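Local coordinates for protein Cyclase/dehydrase (Mycobacterium smegmatis str. MC2 155, PDB 5Z8O) that is of unknown function but belongs to the START superfamily, whose members commonly hold lipids or other hydrophobic ligands, at residues T7-A12 against V96-D101; T18-D23 against K135-R140; L53-Q58 against G62-A67. All coordinates share one frame; numbering follows the deposited sequence. Where two conformers were deposited one is given.

In the fold
From the N terminus, residues 7-12 run off the end of strand 4-10, and residues 18-23 follow on helix 14-22; the partners of both lie far along the chain. Interaction 3 is closed first, a local hairpin contact between 53-58 and 62-67. Interaction 1 then closes when 96-101 return beside 7-12 at the end of strand 86-97, and interaction 2 when 135-140 of helix 119-144 reach 18-23. Interactions 1 and 2 cross in sequence and touch where Val-8 meets Glu-138, and interaction 3 falls within the span of both. Interactions 1 and 3 reach the same antiparallel sheet on opposite sides of the chain's centre, about 29 Å apart between centres; interaction 2 joins the two helices.

Interaction 1: T7-A12 against V96-D101; sequences TVEVAA and VPLGPD
Asp-101 O lies beside the backbone of Ala-12 without bonding to it, an odd meeting of peptide groups. The oxygen stands 3.2 Å from Ala-12 C, and the line between them makes about 85° with the Ala-12 C=O bond; it sits over the face of the carbonyl group, almost straight above its carbon. Ala-12 N is also 3.2 Å from Asp-101 O, but the N-H is badly angled for a bond. It turns back instead in a weak bond to Val-10 O, which closes an inverse gamma turn centred on Ala-11. Two acceptors also come close here, Ala-12 O and Asp-101 O at 3.3 Å. Ala-12 O is itself hydrogen-bonded by the Thr-103 hydroxyl.

The other half of the contact is made by side chains. Glu-9 and Leu-98 meet at about a right angle, with the CD1 branch of Leu-98 doing all the touching. Glu-9 OE2 lies 3.2 Å from Leu-98 CD1, a tight approach of oxygen to methyl, and Glu-9 CG rests 3.7 Å from the same carbon. Glu-9 gets there with CG beside its own backbone N (chi1 -71°) and the chain extended beyond. Both residues are exposed and both touch crystal neighbours, so the lattice may influence this arrangement.

The segments are not adjacent strands of the sheet. Strand 103-113 runs between them, bonded through its backbone to Val-8 and Val-10 on one flank and to Val-96 on the other, and Leu-98 packs on its Leu-104. The contact thus bridges over the start of that strand, near the edge of the sheet formed by strand 4-10, while Val-10 and Ala-12 pack on Ile-17 of helix 14-22 and Val-141 of helix 119-144.

Interaction 2: T18-D23 against K135-R140; sequences TSIVSD and KALEGR
Thr-18 O is gripped twice by Ser-22, on the helical turn from which Ile-20 reaches across to Leu-137 and Arg-140. The backbone Ser-22 N binds Thr-18 O at 2.9 Å, the regular helical bond. Ser-22 OG approaches Thr-18 O at 2.8 Å from the opposite face of the carbonyl plane, although this second bond belongs to one of two deposited conformers and is less certain.

Between the two helices the meeting is entirely of carbon. Ile-20 carries its side, its CB directed at helix 119-144. With chi1 at -63°, CG2 lies anti to the backbone N, and this methyl does most of the touching: Ile-20 CG2 is 3.5 Å from Leu-137 CD1 and 3.8 Å from Arg-140 CG. The other branch adds a looser touch, Ile-20 CD1 to Arg-140 CG at 4.1 Å. Arg-140 is bent at chi2 (60°), leaving its CG methylene on the isoleucine while the guanidinium travels on. Trp-30 of helix 27-30 packs against Ile-20, Leu-137 and Arg-140 alike, so all three helices meet here.

In the helix-grip fold of START-like proteins the short N-terminal helices lie against the long C-terminal one, as here. The chemistry divides Arg-140 in two: its aliphatic stem joins a buried apolar seam, and its two terminal nitrogens are hydrogen-bonded, NH1 to Gln-143 and NH2 to Gln-29. Asp-23 OD2 stays 5.3 Å from Arg-140 NH2, so any attraction between these charges would be long-range rather than a salt bridge.

Interaction 3: L53-Q58 against G62-A67; sequences LDVEIQ and GVFITA
Four backbone hydrogen bonds join Leu-53 and Val-55 to Phe-64 and Gly-62 in the antiparallel hairpin of strands 48-57 and 60-69. Val-55 N to Gly-62 O is the straightest, 2.7 Å with an angle of 171° at the hydrogen. Gly-62 N to Val-55 O is the shortest at 2.6 Å, and Leu-53 and Phe-64 exchange a similar pair. Between these hydrogen-bonded pairs sits the non-hydrogen-bonded pair Asp-54 and Val-63. Its alpha carbons still contribute, Val-63 CA lying 3.3 Å from Leu-53 O in a CA-H...O contact, with a matching one from Asp-54 CA to Gly-62 O.

Side chains then part to two faces. Leu-53, Val-55 and Phe-64 share the side turned into the chain. Phe-64 has CG beside its backbone N (chi1 -58°), which brings the CD2-CE2 edge of the ring toward Val-55. Val-55 CG2 meets that edge 3.8 Å from Phe-64 CE2, and Leu-53 CD2 lies 4.1 Å from Phe-64 CD2; Leu-80 adds to the packing on Phe-64. On the outer face Asp-54 and Val-63 run side by side, Asp-54 OD1 being 3.3 Å from Val-63 CG2.

That outer face meets the second subunit: Val-63 packs on its counterpart, and Arg-52 of the second subunit hydrogen-bonds Val-63 O. With Asp-54 salt-bridged to Arg-52 of its own chain, the contact has an apolar inner face, and an outer face of mixed character that is packed against the second subunit.

Interaction 1: T7-A12 against V96-D101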
ATOM      1  N   THR B   7       7.729 -21.921  17.662  1.00 36.41           N
ATOM      2  CA  THR B   7       7.713 -23.200  16.967  1.00 36.14           C
ATOM      3  C   THR B   7       6.442 -23.940  17.356  1.00 39.14           C
ATOM      4  O   THR B   7       6.104 -24.016  18.542  1.00 41.91           O
ATOM      5  CB  THR B   7       8.948 -24.034  17.316  1.00 34.59           C
ATOM      6  OG1 THR B   7      10.130 -23.268  17.054  1.00 35.20           O
ATOM      7  CG2 THR B   7       8.993 -25.284  16.466  1.00 32.51           C
ATOM      8  N   VAL B   8       5.739 -24.481  16.366  1.00 37.17           N
ATOM      9  CA  VAL B   8       4.503 -25.215  16.607  1.00 38.17           C
ATOM     10  C   VAL B   8       4.471 -26.444  15.706  1.00 36.92           C
ATOM     11  O   VAL B   8       4.866 -26.383  14.537  1.00 37.91           O
ATOM     12  CB  VAL B   8       3.260 -24.324  16.384  1.00 42.29           C
ATOM     13  CG1 VAL B   8       3.256 -23.733  14.979  1.00 39.41           C
ATOM     14  CG2 VAL B   8       1.982 -25.105  16.648  1.00 47.94           C
ATOM     15  N   GLU B   9       4.025 -27.566  16.264  1.00 32.20           N
ATOM     16  CA  GLU B   9       3.778 -28.774  15.489  1.00 36.38           C
ATOM     17  C   GLU B   9       2.351 -28.721  14.959  1.00 40.88           C
ATOM     18  O   GLU B   9       1.408 -28.503  15.726  1.00 45.99           O
ATOM     19  CB  GLU B   9       3.980 -30.022  16.352  1.00 42.45           C
ATOM     20  CG  GLU B   9       5.428 -30.309  16.702  1.00 48.11           C
ATOM     21  CD  GLU B   9       5.606 -31.618  17.455  1.00 54.21           C
ATOM     22  OE1 GLU B   9       5.677 -31.586  18.704  1.00 57.63           O
ATOM     23  OE2 GLU B   9       5.656 -32.677  16.804  1.00 54.06           O
ATOM     24  N   VAL B  10       2.195 -28.929  13.655  1.00 39.04           N
ATOM     25  CA  VAL B  10       0.901 -28.819  12.995  1.00 42.53           C
ATOM     26  C   VAL B  10       0.554 -30.156  12.357  1.00 50.15           C
ATOM     27  O   VAL B  10       1.415 -30.814  11.761  1.00 47.65           O
ATOM     28  CB  VAL B  10       0.897 -27.692  11.939  1.00 44.12           C
ATOM     29  CG1 VAL B  10      -0.490 -27.518  11.354  1.00 43.96           C
ATOM     30  CG2 VAL B  10       1.386 -26.384  12.546  1.00 45.73           C
ATOM     31  N   ALA B  11      -0.714 -30.548  12.472  1.00 44.74           N
ATOM     32  CA  ALA B  11      -1.183 -31.841  11.975  1.00 43.77           C
ATOM     33  C   ALA B  11      -1.600 -31.733  10.507  1.00 46.05           C
ATOM     34  O   ALA B  11      -2.755 -31.937  10.131  1.00 47.05           O
ATOM     35  CB  ALA B  11      -2.325 -32.357  12.843  1.00 42.31           C
ATOM     36  N   ALA B  12      -0.621 -31.400   9.671  1.00 44.77           N
ATOM     37  CA  ALA B  12      -0.836 -31.310   8.234  1.00 39.80           C
ATOM     38  C   ALA B  12       0.503 -31.473   7.532  1.00 33.97           C
ATOM     39  O   ALA B  12       1.564 -31.254   8.122  1.00 32.92           O
ATOM     40  CB  ALA B  12      -1.493 -29.982   7.842  1.00 35.84           C
ATOM     41  N   VAL B  96       9.239 -27.436   8.019  1.00 20.98           N
ATOM     42  CA  VAL B  96      10.030 -28.665   8.033  1.00 26.71           C
ATOM     43  C   VAL B  96       9.110 -29.856   8.271  1.00 25.89           C
ATOM     44  O   VAL B  96       8.392 -29.891   9.278  1.00 28.39           O
ATOM     45  CB  VAL B  96      11.147 -28.626   9.087  1.00 25.26           C
ATOM     46  CG1 VAL B  96      11.905 -29.947   9.089  1.00 27.04           C
ATOM     47  CG2 VAL B  96      12.092 -27.472   8.814  1.00 26.40           C
ATOM     48  N   PRO B  97       9.084 -30.854   7.388  1.00 21.94           N
ATOM     49  CA  PRO B  97       8.261 -32.045   7.634  1.00 24.29           C
ATOM     50  C   PRO B  97       8.766 -32.823   8.839  1.00 22.45           C
ATOM     51  O   PRO B  97       9.974 -32.973   9.043  1.00 21.08           O
ATOM     52  CB  PRO B  97       8.406 -32.858   6.342  1.00 28.28           C
ATOM     53  CG  PRO B  97       9.685 -32.383   5.735  1.00 25.90           C
ATOM     54  CD  PRO B  97       9.809 -30.933   6.108  1.00 20.90           C
ATOM     55  N   LEU B  98       7.824 -33.313   9.642  1.00 26.09           N
ATOM     56  CA  LEU B  98       8.142 -34.151  10.795  1.00 37.97           C
ATOM     57  C   LEU B  98       7.926 -35.635  10.518  1.00 43.90           C
ATOM     58  O   LEU B  98       8.870 -36.363  10.199  1.00 45.71           O
ATOM     59  CB  LEU B  98       7.304 -33.723  12.001  1.00 40.49           C
ATOM     60  CG  LEU B  98       7.793 -32.459  12.703  1.00 39.76           C
ATOM     61  CD1 LEU B  98       6.915 -32.135  13.893  1.00 36.98           C
ATOM     62  CD2 LEU B  98       9.240 -32.630  13.132  1.00 39.57           C
ATOM     63  N   GLY B  99       6.692 -36.095  10.678  1.00 47.04           N
ATOM     64  CA  GLY B  99       6.341 -37.462  10.386  1.00 46.91           C
ATOM     65  C   GLY B  99       5.665 -37.583   9.040  1.00 46.22           C
ATOM     66  O   GLY B  99       5.755 -36.689   8.193  1.00 46.38           O
ATOM     67  N   PRO B 100       4.987 -38.707   8.805  1.00 48.01           N
ATOM     68  CA  PRO B 100       4.285 -38.883   7.524  1.00 50.64           C
ATOM     69  C   PRO B 100       3.171 -37.876   7.296  1.00 50.32           C
ATOM     70  O   PRO B 100       2.767 -37.680   6.144  1.00 51.16           O
ATOM     71  CB  PRO B 100       3.730 -40.312   7.617  1.00 51.53           C
ATOM     72  CG  PRO B 100       4.552 -40.982   8.675  1.00 50.79           C
ATOM     73  CD  PRO B 100       4.891 -39.905   9.657  1.00 47.45           C
ATOM     74  N   ASP B 101       2.668 -37.222   8.349  1.00 51.09           N
ATOM     75  CA  ASP B 101       1.498 -36.366   8.211  1.00 54.68           C
ATOM     76  C   ASP B 101       1.546 -35.083   9.032  1.00 52.68           C
ATOM     77  O   ASP B 101       0.571 -34.324   8.998  1.00 56.75           O
ATOM     78  CB  ASP B 101       0.230 -37.151   8.585  1.00 60.86           C
ATOM     79  CG  ASP B 101       0.396 -37.951   9.867  1.00 65.70           C
ATOM     80  OD1 ASP B 101       1.024 -37.439  10.818  1.00 68.87           O
ATOM     81  OD2 ASP B 101      -0.100 -39.097   9.921  1.00 64.44           O
TER

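Interaction 2: T18-D23 against K135-R140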
ATOM      1  N   THR B  18       2.623 -25.078   3.456  1.00 27.04           N
ATOM      2  CA  THR B  18       3.218 -24.179   2.474  1.00 28.25           C
ATOM      3  C   THR B  18       2.146 -23.486   1.640  1.00 25.65           C
ATOM      4  O   THR B  18       2.239 -22.286   1.378  1.00 21.23           O
ATOM      5  CB  THR B  18       4.180 -24.950   1.562  1.00 28.17           C
ATOM      6  OG1 THR B  18       5.306 -25.429   2.315  1.00 33.18           O
ATOM      7  CG2 THR B  18       4.660 -24.064   0.414  1.00 28.36           C
ATOM      8  N   SER B  19       1.097 -24.212   1.258  1.00 26.63           N
ATOM      9  CA  SER B  19       0.030 -23.605   0.468  1.00 31.29           C
ATOM     10  C   SER B  19      -0.756 -22.579   1.278  1.00 33.17           C
ATOM     11  O   SER B  19      -1.165 -21.540   0.745  1.00 35.42           O
ATOM     12  CB  SER B  19      -0.895 -24.695  -0.082  1.00 39.50           C
ATOM     13  OG  SER B  19      -1.648 -25.326   0.946  1.00 48.70           O
ATOM     14  N   ILE B  20      -0.989 -22.852   2.562  1.00 30.57           N
ATOM     15  CA  ILE B  20      -1.741 -21.913   3.386  1.00 25.01           C
ATOM     16  C   ILE B  20      -0.944 -20.636   3.610  1.00 20.38           C
ATOM     17  O   ILE B  20      -1.450 -19.525   3.416  1.00 21.13           O
ATOM     18  CB  ILE B  20      -2.135 -22.561   4.725  1.00 24.37           C
ATOM     19  CG1 ILE B  20      -3.063 -23.756   4.510  1.00 23.95           C
ATOM     20  CG2 ILE B  20      -2.784 -21.534   5.628  1.00 26.25           C
ATOM     21  CD1 ILE B  20      -3.313 -24.554   5.785  1.00 25.93           C
ATOM     22  N   VAL B  21       0.320 -20.778   4.017  1.00 14.49           N
ATOM     23  CA  VAL B  21       1.159 -19.619   4.302  1.00 22.83           C
ATOM     24  C   VAL B  21       1.456 -18.826   3.033  1.00 24.19           C
ATOM     25  O   VAL B  21       1.575 -17.595   3.078  1.00 22.53           O
ATOM     26  CB  VAL B  21       2.451 -20.072   5.010  1.00 27.17           C
ATOM     27  CG1 VAL B  21       3.380 -18.891   5.254  1.00 31.83           C
ATOM     28  CG2 VAL B  21       2.118 -20.763   6.320  1.00 26.65           C
ATOM     29  N   SER B  22       1.570 -19.500   1.885  1.00 24.10           N
ATOM     30  CA  SER B  22       1.875 -18.810   0.636  1.00 24.04           C
ATOM     31  C   SER B  22       0.653 -18.159   0.002  1.00 24.72           C
ATOM     32  O   SER B  22       0.810 -17.265  -0.838  1.00 21.11           O
ATOM     33  CB  SER B  22       2.499 -19.781  -0.367  1.00 22.93           C
ATOM     34  OG  SER B  22       1.551 -20.739  -0.800  0.60 23.81           O
ATOM     35  N   ASP B  23      -0.552 -18.590   0.373  1.00 17.80           N
ATOM     36  CA  ASP B  23      -1.790 -18.049  -0.187  1.00 18.29           C
ATOM     37  C   ASP B  23      -2.112 -16.741   0.529  1.00 16.66           C
ATOM     38  O   ASP B  23      -3.012 -16.654   1.368  1.00 17.15           O
ATOM     39  CB  ASP B  23      -2.927 -19.051  -0.044  1.00 21.91           C
ATOM     40  CG  ASP B  23      -4.125 -18.695  -0.894  1.00 27.57           C
ATOM     41  OD1 ASP B  23      -4.130 -17.602  -1.501  1.00 27.95           O
ATOM     42  OD2 ASP B  23      -5.076 -19.500  -0.931  1.00 28.22           O
ATOM     43  N   LYS B 135      -2.565 -20.071  16.600  1.00 33.00           N
ATOM     44  CA  LYS B 135      -3.921 -20.565  16.823  1.00 38.32           C
ATOM     45  C   LYS B 135      -4.775 -20.412  15.570  1.00 34.38           C
ATOM     46  O   LYS B 135      -5.559 -21.306  15.228  1.00 31.05           O
ATOM     47  CB  LYS B 135      -4.566 -19.834  18.000  1.00 45.37           C
ATOM     48  CG  LYS B 135      -5.952 -20.346  18.357  1.00 57.26           C
ATOM     49  CD  LYS B 135      -6.611 -19.483  19.424  1.00 64.54           C
ATOM     50  CE  LYS B 135      -7.473 -20.319  20.358  1.00 69.44           C
ATOM     51  NZ  LYS B 135      -8.409 -21.210  19.616  1.00 71.78           N
ATOM     52  N   ALA B 136      -4.634 -19.283  14.870  1.00 29.49           N
ATOM     53  CA  ALA B 136      -5.413 -19.070  13.654  1.00 30.69           C
ATOM     54  C   ALA B 136      -5.020 -20.062  12.568  1.00 29.07           C
ATOM     55  O   ALA B 136      -5.885 -20.591  11.860  1.00 32.78           O
ATOM     56  CB  ALA B 136      -5.241 -17.630  13.168  1.00 22.07           C
ATOM     57  N   LEU B 137      -3.721 -20.348  12.435  1.00 20.19           N
ATOM     58  CA  LEU B 137      -3.292 -21.333  11.450  1.00 24.42           C
ATOM     59  C   LEU B 137      -3.800 -22.724  11.810  1.00 26.05           C
ATOM     60  O   LEU B 137      -4.208 -23.489  10.928  1.00 24.60           O
ATOM     61  CB  LEU B 137      -1.770 -21.326  11.320  1.00 33.99           C
ATOM     62  CG  LEU B 137      -1.215 -22.385  10.367  1.00 39.35           C
ATOM     63  CD1 LEU B 137      -1.728 -22.143   8.962  1.00 39.63           C
ATOM     64  CD2 LEU B 137       0.294 -22.378  10.382  1.00 38.97           C
ATOM     65  N   GLU B 138      -3.779 -23.071  13.100  1.00 26.82           N
ATOM     66  CA  GLU B 138      -4.374 -24.327  13.552  1.00 35.27           C
ATOM     67  C   GLU B 138      -5.819 -24.448  13.087  1.00 29.85           C
ATOM     68  O   GLU B 138      -6.237 -25.496  12.582  1.00 28.01           O
ATOM     69  CB  GLU B 138      -4.291 -24.433  15.076  1.00 42.70           C
ATOM     70  CG  GLU B 138      -2.879 -24.576  15.610  1.00 52.27           C
ATOM     71  CD  GLU B 138      -2.842 -24.809  17.107  1.00 64.08           C
ATOM     72  OE1 GLU B 138      -3.885 -24.615  17.769  1.00 70.92           O
ATOM     73  OE2 GLU B 138      -1.765 -25.176  17.621  1.00 64.39           O
ATOM     74  N   GLY B 139      -6.600 -23.380  13.256  1.00 32.78           N
ATOM     75  CA  GLY B 139      -7.979 -23.408  12.795  1.00 34.46           C
ATOM     76  C   GLY B 139      -8.089 -23.575  11.293  1.00 34.84           C
ATOM     77  O   GLY B 139      -8.935 -24.328  10.803  1.00 35.77           O
ATOM     78  N   ARG B 140      -7.235 -22.875  10.540  1.00 29.12           N
ATOM     79  CA  ARG B 140      -7.247 -23.006   9.087  1.00 29.04           C
ATOM     80  C   ARG B 140      -6.852 -24.412   8.648  1.00 29.26           C
ATOM     81  O   ARG B 140      -7.384 -24.924   7.655  1.00 25.79           O
ATOM     82  CB  ARG B 140      -6.318 -21.962   8.465  1.00 24.50           C
ATOM     83  CG  ARG B 140      -6.286 -21.958   6.950  1.00 25.49           C
ATOM     84  CD  ARG B 140      -7.664 -21.679   6.377  1.00 28.44           C
ATOM     85  NE  ARG B 140      -7.601 -21.248   4.984  1.00 31.85           N
ATOM     86  CZ  ARG B 140      -8.646 -20.801   4.295  1.00 37.17           C
ATOM     87  NH1 ARG B 140      -9.840 -20.739   4.870  1.00 40.45           N
ATOM     88  NH2 ARG B 140      -8.500 -20.422   3.033  1.00 37.49           N
TER

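Interaction 3: L53-Q58 against G62-A67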
ATOM      1  N   LEU B  53      -1.209  -5.333   2.995  1.00 16.55           N
ATOM      2  CA  LEU B  53      -1.961  -5.990   4.060  1.00 18.13           C
ATOM      3  C   LEU B  53      -2.743  -4.930   4.821  1.00 19.02           C
ATOM      4  O   LEU B  53      -2.156  -3.974   5.341  1.00 18.56           O
ATOM      5  CB  LEU B  53      -1.030  -6.757   5.002  1.00 21.20           C
ATOM      6  CG  LEU B  53      -1.701  -7.559   6.119  1.00 25.90           C
ATOM      7  CD1 LEU B  53      -2.134  -8.922   5.606  1.00 30.09           C
ATOM      8  CD2 LEU B  53      -0.780  -7.696   7.327  1.00 27.79           C
ATOM      9  N   ASP B  54      -4.065  -5.079   4.845  1.00 22.09           N
ATOM     10  CA  ASP B  54      -4.955  -4.223   5.624  1.00 23.63           C
ATOM     11  C   ASP B  54      -5.389  -4.919   6.909  1.00 21.00           C
ATOM     12  O   ASP B  54      -5.950  -6.018   6.864  1.00 13.91           O
ATOM     13  CB  ASP B  54      -6.176  -3.810   4.803  1.00 22.68           C
ATOM     14  CG  ASP B  54      -5.867  -2.688   3.831  1.00 26.85           C
ATOM     15  OD1 ASP B  54      -4.675  -2.482   3.524  1.00 25.48           O
ATOM     16  OD2 ASP B  54      -6.814  -2.004   3.388  1.00 29.66           O
ATOM     17  N   VAL B  55      -5.105  -4.294   8.050  1.00 25.12           N
ATOM     18  CA  VAL B  55      -5.479  -4.841   9.347  1.00 27.38           C
ATOM     19  C   VAL B  55      -6.484  -3.880   9.970  1.00 25.57           C
ATOM     20  O   VAL B  55      -6.431  -2.668   9.736  1.00 20.78           O
ATOM     21  CB  VAL B  55      -4.236  -5.026  10.249  1.00 34.70           C
ATOM     22  CG1 VAL B  55      -4.620  -5.434  11.664  1.00 39.28           C
ATOM     23  CG2 VAL B  55      -3.287  -6.046   9.637  1.00 35.39           C
ATOM     24  N   GLU B  56      -7.414  -4.423  10.756  1.00 19.14           N
ATOM     25  CA  GLU B  56      -8.377  -3.615  11.495  1.00 17.97           C
ATOM     26  C   GLU B  56      -8.399  -4.042  12.954  1.00 22.68           C
ATOM     27  O   GLU B  56      -8.601  -5.225  13.252  1.00 20.50           O
ATOM     28  CB  GLU B  56      -9.782  -3.724  10.897  1.00 23.42           C
ATOM     29  CG  GLU B  56     -10.735  -2.651  11.402  1.00 27.04           C
ATOM     30  CD  GLU B  56     -12.142  -2.808  10.859  1.00 33.29           C
ATOM     31  OE1 GLU B  56     -12.974  -3.449  11.536  1.00 34.77           O
ATOM     32  OE2 GLU B  56     -12.417  -2.291   9.755  1.00 35.91           O
ATOM     33  N   ILE B  57      -8.232  -3.079  13.858  1.00 24.52           N
ATOM     34  CA  ILE B  57      -8.248  -3.335  15.294  1.00 23.89           C
ATOM     35  C   ILE B  57      -9.112  -2.271  15.954  1.00 19.24           C
ATOM     36  O   ILE B  57      -8.809  -1.076  15.855  1.00 20.02           O
ATOM     37  CB  ILE B  57      -6.834  -3.339  15.894  1.00 27.91           C
ATOM     38  CG1 ILE B  57      -6.026  -4.513  15.336  1.00 31.35           C
ATOM     39  CG2 ILE B  57      -6.905  -3.410  17.410  1.00 31.49           C
ATOM     40  CD1 ILE B  57      -4.553  -4.459  15.668  1.00 34.76           C
ATOM     41  N   GLN B  58     -10.183  -2.703  16.625  1.00 21.92           N
ATOM     42  CA  GLN B  58     -11.166  -1.795  17.224  1.00 25.15           C
ATOM     43  C   GLN B  58     -11.739  -0.840  16.182  1.00 25.89           C
ATOM     44  O   GLN B  58     -11.943   0.346  16.445  1.00 26.56           O
ATOM     45  CB  GLN B  58     -10.572  -1.012  18.399  1.00 28.44           C
ATOM     46  CG  GLN B  58     -10.246  -1.852  19.620  1.00 27.68           C
ATOM     47  CD  GLN B  58      -9.768  -1.006  20.788  1.00 28.43           C
ATOM     48  OE1 GLN B  58     -10.106   0.174  20.894  1.00 25.61           O
ATOM     49  NE2 GLN B  58      -8.970  -1.604  21.666  1.00 27.68           N
ATOM     50  N   GLY B  62      -5.257  -0.312   9.560  1.00 23.91           N
ATOM     51  CA  GLY B  62      -3.832  -0.128   9.364  1.00 23.94           C
ATOM     52  C   GLY B  62      -3.428  -0.836   8.090  1.00 20.09           C
ATOM     53  O   GLY B  62      -3.966  -1.890   7.744  1.00 23.26           O
ATOM     54  N   VAL B  63      -2.445  -0.256   7.401  1.00 16.11           N
ATOM     55  CA  VAL B  63      -2.033  -0.722   6.082  1.00 19.08           C
ATOM     56  C   VAL B  63      -0.535  -0.975   6.094  1.00 19.33           C
ATOM     57  O   VAL B  63       0.242  -0.118   6.534  1.00 18.16           O
ATOM     58  CB  VAL B  63      -2.407   0.287   4.979  1.00 19.01           C
ATOM     59  CG1 VAL B  63      -1.850  -0.158   3.639  1.00 20.33           C
ATOM     60  CG2 VAL B  63      -3.917   0.441   4.901  1.00 22.45           C
ATOM     61  N   PHE B  64      -0.134  -2.155   5.632  1.00 20.04           N
ATOM     62  CA  PHE B  64       1.265  -2.549   5.583  1.00 17.59           C
ATOM     63  C   PHE B  64       1.637  -2.904   4.150  1.00 19.22           C
ATOM     64  O   PHE B  64       0.918  -3.661   3.489  1.00 18.11           O
ATOM     65  CB  PHE B  64       1.491  -3.724   6.530  1.00 18.82           C
ATOM     66  CG  PHE B  64       1.100  -3.411   7.941  1.00 23.33           C
ATOM     67  CD1 PHE B  64       1.934  -2.675   8.765  1.00 25.26           C
ATOM     68  CD2 PHE B  64      -0.135  -3.809   8.428  1.00 24.91           C
ATOM     69  CE1 PHE B  64       1.558  -2.367  10.056  1.00 24.59           C
ATOM     70  CE2 PHE B  64      -0.517  -3.504   9.718  1.00 30.78           C
ATOM     71  CZ  PHE B  64       0.330  -2.783  10.534  1.00 27.41           C
ATOM     72  N   ILE B  65       2.759  -2.364   3.677  1.00 15.42           N
ATOM     73  CA  ILE B  65       3.319  -2.708   2.376  1.00 14.63           C
ATOM     74  C   ILE B  65       4.630  -3.443   2.610  1.00 12.17           C
ATOM     75  O   ILE B  65       5.585  -2.868   3.144  1.00 15.70           O
ATOM     76  CB  ILE B  65       3.540  -1.464   1.505  1.00 15.11           C
ATOM     77  CG1 ILE B  65       2.255  -0.633   1.433  1.00 19.41           C
ATOM     78  CG2 ILE B  65       4.014  -1.874   0.117  1.00 10.04           C
ATOM     79  CD1 ILE B  65       2.491   0.846   1.578  1.00 26.52           C
ATOM     80  N   THR B  66       4.682  -4.709   2.198  1.00 16.67           N
ATOM     81  CA  THR B  66       5.766  -5.604   2.576  1.00 16.29           C
ATOM     82  C   THR B  66       6.349  -6.282   1.345  1.00 20.31           C
ATOM     83  O   THR B  66       5.617  -6.657   0.425  1.00 18.90           O
ATOM     84  CB  THR B  66       5.294  -6.679   3.571  1.00 25.51           C
ATOM     85  OG1 THR B  66       4.701  -7.767   2.855  1.00 37.17           O
ATOM     86  CG2 THR B  66       4.270  -6.110   4.539  1.00 23.84           C
ATOM     87  N   ALA B  67       7.669  -6.436   1.338  1.00 19.65           N
ATOM     88  CA  ALA B  67       8.350  -7.218   0.321  1.00 17.80           C
ATOM     89  C   ALA B  67       8.430  -8.675   0.762  1.00 15.97           C
ATOM     90  O   ALA B  67       8.563  -8.977   1.952  1.00 15.41           O
ATOM     91  CB  ALA B  67       9.755  -6.671   0.060  1.00 16.12           C
TER